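Importin-95 (Chaetomium thermophilum, PDB 4XRI) probably acts as a HEAT-repeat nuclear transport receptor of the importin beta family, carrying protein cargo into the nucleus and binding a small GTPase. Local coordinates at residues A[479-484]-A[531-536]; A[485-490]-A[500-505]. The protein carries 2 engineered substitutions. All blocks are in the same frame, centred on the assembly; numbering follows the deposited sequence.

In the fold
Contacts 1 and 2 both use helix 477-490 and both are buried. Contact 1 takes the earlier part of this helix and sets it against helix 524-539. Contact 2 takes the last turns and sets them against the capped turn that leads into helix 503-516. Helices 503-516 and 524-539 follow each other. Along the chain, contact 2 is nested inside the loop closed by contact 1. The centres lie 11 Å apart, contact 2 being farther from the centre of the chain. Both are apolar across the interface, but contact 2 also has a polar cap at a helix start. Met-485 and Ala-488 touch helix 524-539 between the two, so the packing is continuous.

Contact 1 of 2, residues A[479-484]-A[531-536]; sequences SCCWAL and YEVLSV
Cys-481 and Val-533 mark the close approach of two helices that run in roughly the same direction, with CA atoms 6.1 Å apart. The segments 479-484 and 531-536 are helical throughout. Three side chains make the contact, and all three are buried. Val-533 points its CB at the facing helix and supplies most of the shared surface. Its two methyls divide the work. CG1 stands anti to the backbone N (chi1 179°), which leaves CG2 anti to the carbonyl carbon and spreads the branches over two residues one helical turn apart. CG2 lies against Cys-481, 3.6 Å from its CB. The sulfur also borders this methyl, with Cys-481 SG 3.7 Å from Val-533 CG2. The same methyl comes 3.5 Å from the backbone Cys-481 O, a packing contact. CG1 takes the other side and meets Leu-484 at the base of its side chain, with Val-533 CG1 4.0 Å from Leu-484 CB. The branched valine thus straddles Cys-481 and Leu-484, and the contact rests on dispersion and on removing apolar surface from water.

This is side-by-side packing of helices in a HEAT-repeat solenoid. Helix 455-472 adds to the apolar layer through Leu-470, which touches Cys-481, and through Leu-466 and Phe-467, which touch Leu-484. Farther along helix 477-490, Val-533 also packs on Met-485, and Val-536 on Ala-488. Helix 432-449 lies next to helix 477-490, where Trp-482 stacks on Tyr-440 and Ser-479 OG bonds to Asp-436. Helix 573-597 packs against helix 524-539 at Tyr-531 and Ser-535. The contact sets helix 477-490 beside helix 524-539, with helix 503-516 between them in the chain.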
# COMPACT_ATOMS: atom_id res chain seq x y z
N SER A 479 18.71 -9.49 6.61
CA SER A 479 19.27 -8.21 7.06
C SER A 479 20.59 -7.89 6.34
O SER A 479 20.78 -6.76 5.88
CB SER A 479 19.50 -8.24 8.57
OG SER A 479 18.27 -8.17 9.28
N CYS A 480 21.48 -8.87 6.27
CA CYS A 480 22.75 -8.74 5.56
C CYS A 480 22.52 -8.37 4.10
O CYS A 480 23.15 -7.46 3.57
CB CYS A 480 23.56 -10.04 5.65
SG CYS A 480 24.33 -10.34 7.27
N CYS A 481 21.61 -9.10 3.46
CA CYS A 481 21.22 -8.84 2.07
C CYS A 481 20.71 -7.41 1.87
O CYS A 481 21.11 -6.73 0.93
CB CYS A 481 20.14 -9.85 1.63
SG CYS A 481 20.77 -11.50 1.26
N TRP A 482 19.83 -6.96 2.77
CA TRP A 482 19.27 -5.62 2.70
C TRP A 482 20.35 -4.54 2.80
O TRP A 482 20.37 -3.59 2.02
CB TRP A 482 18.23 -5.40 3.81
CG TRP A 482 17.63 -4.03 3.76
CD1 TRP A 482 16.87 -3.52 2.75
CD2 TRP A 482 17.74 -2.99 4.75
NE1 TRP A 482 16.49 -2.24 3.05
CE2 TRP A 482 17.01 -1.88 4.26
CE3 TRP A 482 18.37 -2.89 5.99
CZ2 TRP A 482 16.90 -0.69 4.98
CZ3 TRP A 482 18.26 -1.70 6.70
CH2 TRP A 482 17.53 -0.62 6.19
N ALA A 483 21.24 -4.72 3.77
CA ALA A 483 22.37 -3.81 3.98
C ALA A 483 23.27 -3.78 2.75
O ALA A 483 23.66 -2.71 2.28
CB ALA A 483 23.16 -4.23 5.21
N LEU A 484 23.58 -4.96 2.22
CA LEU A 484 24.42 -5.09 1.03
C LEU A 484 23.84 -4.38 -0.20
O LEU A 484 24.57 -3.76 -0.98
CB LEU A 484 24.66 -6.56 0.71
CG LEU A 484 25.67 -7.28 1.61
CD1 LEU A 484 25.76 -8.75 1.24
CD2 LEU A 484 27.02 -6.62 1.49
N TYR A 531 19.91 -13.45 -4.50
CA TYR A 531 19.77 -13.18 -5.93
C TYR A 531 19.42 -11.72 -6.16
O TYR A 531 19.90 -11.10 -7.10
CB TYR A 531 18.70 -14.09 -6.55
CG TYR A 531 19.23 -15.40 -7.10
CD1 TYR A 531 20.36 -15.44 -7.91
CD2 TYR A 531 18.61 -16.60 -6.80
CE1 TYR A 531 20.85 -16.63 -8.41
CE2 TYR A 531 19.08 -17.80 -7.30
CZ TYR A 531 20.20 -17.81 -8.10
OH TYR A 531 20.68 -19.01 -8.59
N GLU A 532 18.57 -11.18 -5.29
CA GLU A 532 18.20 -9.77 -5.37
C GLU A 532 19.43 -8.88 -5.19
O GLU A 532 19.59 -7.88 -5.89
CB GLU A 532 17.14 -9.42 -4.32
CG GLU A 532 16.49 -8.06 -4.56
CD GLU A 532 15.58 -7.64 -3.41
OE1 GLU A 532 15.60 -8.29 -2.34
OE2 GLU A 532 14.85 -6.64 -3.59
N VAL A 533 20.28 -9.26 -4.24
CA VAL A 533 21.54 -8.56 -4.00
C VAL A 533 22.40 -8.55 -5.26
O VAL A 533 22.90 -7.51 -5.68
CB VAL A 533 22.34 -9.21 -2.85
CG1 VAL A 533 23.66 -8.47 -2.66
CG2 VAL A 533 21.53 -9.20 -1.58
N LEU A 534 22.55 -9.73 -5.85
CA LEU A 534 23.33 -9.90 -7.07
C LEU A 534 22.80 -9.01 -8.19
O LEU A 534 23.57 -8.41 -8.94
CB LEU A 534 23.32 -11.37 -7.51
CG LEU A 534 24.14 -11.72 -8.75
CD1 LEU A 534 25.55 -11.17 -8.61
CD2 LEU A 534 24.16 -13.22 -8.97
N SER A 535 21.48 -8.93 -8.30
CA SER A 535 20.84 -8.08 -9.28
C SER A 535 21.25 -6.62 -9.10
O SER A 535 21.60 -5.94 -10.07
CB SER A 535 19.31 -8.21 -9.20
OG SER A 535 18.68 -7.26 -10.04
N VAL A 536 21.20 -6.15 -7.86
CA VAL A 536 21.49 -4.75 -7.54
C VAL A 536 22.97 -4.43 -7.73
O VAL A 536 23.33 -3.33 -8.15
CB VAL A 536 21.06 -4.42 -6.09
CG1 VAL A 536 21.51 -3.03 -5.69
CG2 VAL A 536 19.55 -4.56 -5.95

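Contact 2 of 2, residues A[485-490]-A[500-505]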
# COMPACT_ATOMS: atom_id res chain seq x y z
N MET A 485 22.52 -4.49 -0.36
CA MET A 485 21.82 -3.82 -1.45
C MET A 485 21.93 -2.30 -1.34
O MET A 485 22.21 -1.62 -2.32
CB MET A 485 20.34 -4.23 -1.47
CG MET A 485 20.08 -5.59 -2.10
SD MET A 485 18.33 -5.81 -2.48
CE MET A 485 17.61 -5.71 -0.84
N ASN A 486 21.71 -1.79 -0.13
CA ASN A 486 21.89 -0.37 0.17
C ASN A 486 23.26 0.14 -0.25
O ASN A 486 23.38 1.17 -0.89
CB ASN A 486 21.67 -0.10 1.66
CG ASN A 486 20.20 -0.08 2.04
OD1 ASN A 486 19.34 0.26 1.23
ND2 ASN A 486 19.91 -0.44 3.29
N ILE A 487 24.29 -0.61 0.14
CA ILE A 487 25.67 -0.27 -0.18
C ILE A 487 25.92 -0.22 -1.69
O ILE A 487 26.55 0.72 -2.19
CB ILE A 487 26.64 -1.28 0.45
CG1 ILE A 487 26.60 -1.16 1.98
CG2 ILE A 487 28.05 -1.08 -0.06
CD1 ILE A 487 27.20 -2.34 2.68
N ALA A 488 25.43 -1.23 -2.40
CA ALA A 488 25.55 -1.28 -3.85
C ALA A 488 24.87 -0.08 -4.50
O ALA A 488 25.36 0.47 -5.48
CB ALA A 488 24.97 -2.58 -4.38
N GLU A 489 23.74 0.33 -3.93
CA GLU A 489 23.00 1.48 -4.43
C GLU A 489 23.72 2.80 -4.15
O GLU A 489 23.72 3.71 -4.98
CB GLU A 489 21.60 1.53 -3.81
CG GLU A 489 20.65 0.46 -4.33
CD GLU A 489 19.35 0.41 -3.55
OE1 GLU A 489 19.16 1.26 -2.65
OE2 GLU A 489 18.52 -0.48 -3.84
N ARG A 490 24.34 2.89 -2.98
CA ARG A 490 24.95 4.14 -2.53
C ARG A 490 26.38 4.35 -3.05
O ARG A 490 26.85 5.48 -3.16
CB ARG A 490 24.96 4.20 -1.01
CG ARG A 490 23.57 4.20 -0.38
CD ARG A 490 22.78 5.43 -0.77
NE ARG A 490 21.35 5.26 -0.49
CZ ARG A 490 20.45 6.22 -0.63
NH1 ARG A 490 20.81 7.42 -1.04
NH2 ARG A 490 19.17 5.97 -0.37
N ASN A 500 33.79 2.36 -9.47
CA ASN A 500 33.17 2.90 -8.26
C ASN A 500 33.82 2.19 -7.06
O ASN A 500 34.59 1.26 -7.26
CB ASN A 500 31.64 2.72 -8.31
CG ASN A 500 31.20 1.26 -8.37
OD1 ASN A 500 31.76 0.39 -7.71
ND2 ASN A 500 30.17 1.00 -9.17
N PRO A 501 33.53 2.64 -5.82
CA PRO A 501 34.22 2.02 -4.68
C PRO A 501 34.10 0.49 -4.58
O PRO A 501 35.00 -0.15 -4.05
CB PRO A 501 33.54 2.68 -3.47
CG PRO A 501 33.14 4.01 -3.97
CD PRO A 501 32.74 3.81 -5.40
N LEU A 502 33.01 -0.08 -5.08
CA LEU A 502 32.78 -1.52 -4.94
C LEU A 502 33.46 -2.34 -6.03
O LEU A 502 33.52 -3.57 -5.93
CB LEU A 502 31.28 -1.82 -4.95
CG LEU A 502 30.58 -1.78 -3.59
CD1 LEU A 502 29.14 -2.28 -3.73
CD2 LEU A 502 31.34 -2.62 -2.58
N THR A 503 33.96 -1.67 -7.06
CA THR A 503 34.56 -2.35 -8.21
C THR A 503 35.70 -3.31 -7.85
O THR A 503 35.73 -4.44 -8.36
CB THR A 503 35.09 -1.33 -9.24
OG1 THR A 503 34.06 -0.39 -9.57
CG2 THR A 503 35.55 -2.04 -10.51
N PRO A 504 36.64 -2.89 -6.99
CA PRO A 504 37.67 -3.88 -6.64
C PRO A 504 37.13 -5.03 -5.78
O PRO A 504 37.85 -6.00 -5.54
CB PRO A 504 38.70 -3.06 -5.86
CG PRO A 504 37.93 -1.92 -5.31
CD PRO A 504 36.92 -1.59 -6.36
N HIS A 505 35.89 -4.91 -5.32
CA HIS A 505 35.25 -5.97 -4.53
C HIS A 505 34.21 -6.73 -5.34
O HIS A 505 33.64 -7.71 -4.85
CB HIS A 505 34.60 -5.39 -3.28
CG HIS A 505 35.55 -4.67 -2.37
ND1 HIS A 505 35.53 -3.30 -2.23
CD2 HIS A 505 36.52 -5.13 -1.56
CE1 HIS A 505 36.47 -2.95 -1.36
NE2 HIS A 505 37.09 -4.03 -0.94
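Leu-502 meets Ile-487 and Ala-488 without any ring or amide between them, so no flat group has a face or an edge in the contact itself. The flat group beside it is the Asn-500 amide, which uses both its oxygen and its nitrogen. Asn-500 OD1 accepts a weak, bent bond from Leu-502 N, and ND2 bonds to Ala-492 O. In return, Asn-500 N donates to Thr-503 OG1 at 2.8 Å, almost straight at 176°. Asn-500 and Thr-503 so form a capping box, around a type I turn that leads into helix 503-516.

The turn places Leu-502 facing helix 477-490. Its chain is extended at chi2 (-173°), which carries the methyl CD1 outward. Leu-502 CD1 rests 3.7 Å from Ala-488 CA and 4.0 Å from Ile-487 CG2. The Ile-487 and Leu-502 side chains cross at about a right angle. The approach at Ala-488 is to the helix backbone itself, and the small side chain probably helps. Leu-502 also touches Phe-537 of helix 524-539, and Ile-487 packs on Ile-463 and Leu-466. The atoms that meet across the contact are carbon, while the capping bonds lie within the turn 500-503. The chemistry implies an apolar contact that ties this turn to the end of helix 477-490.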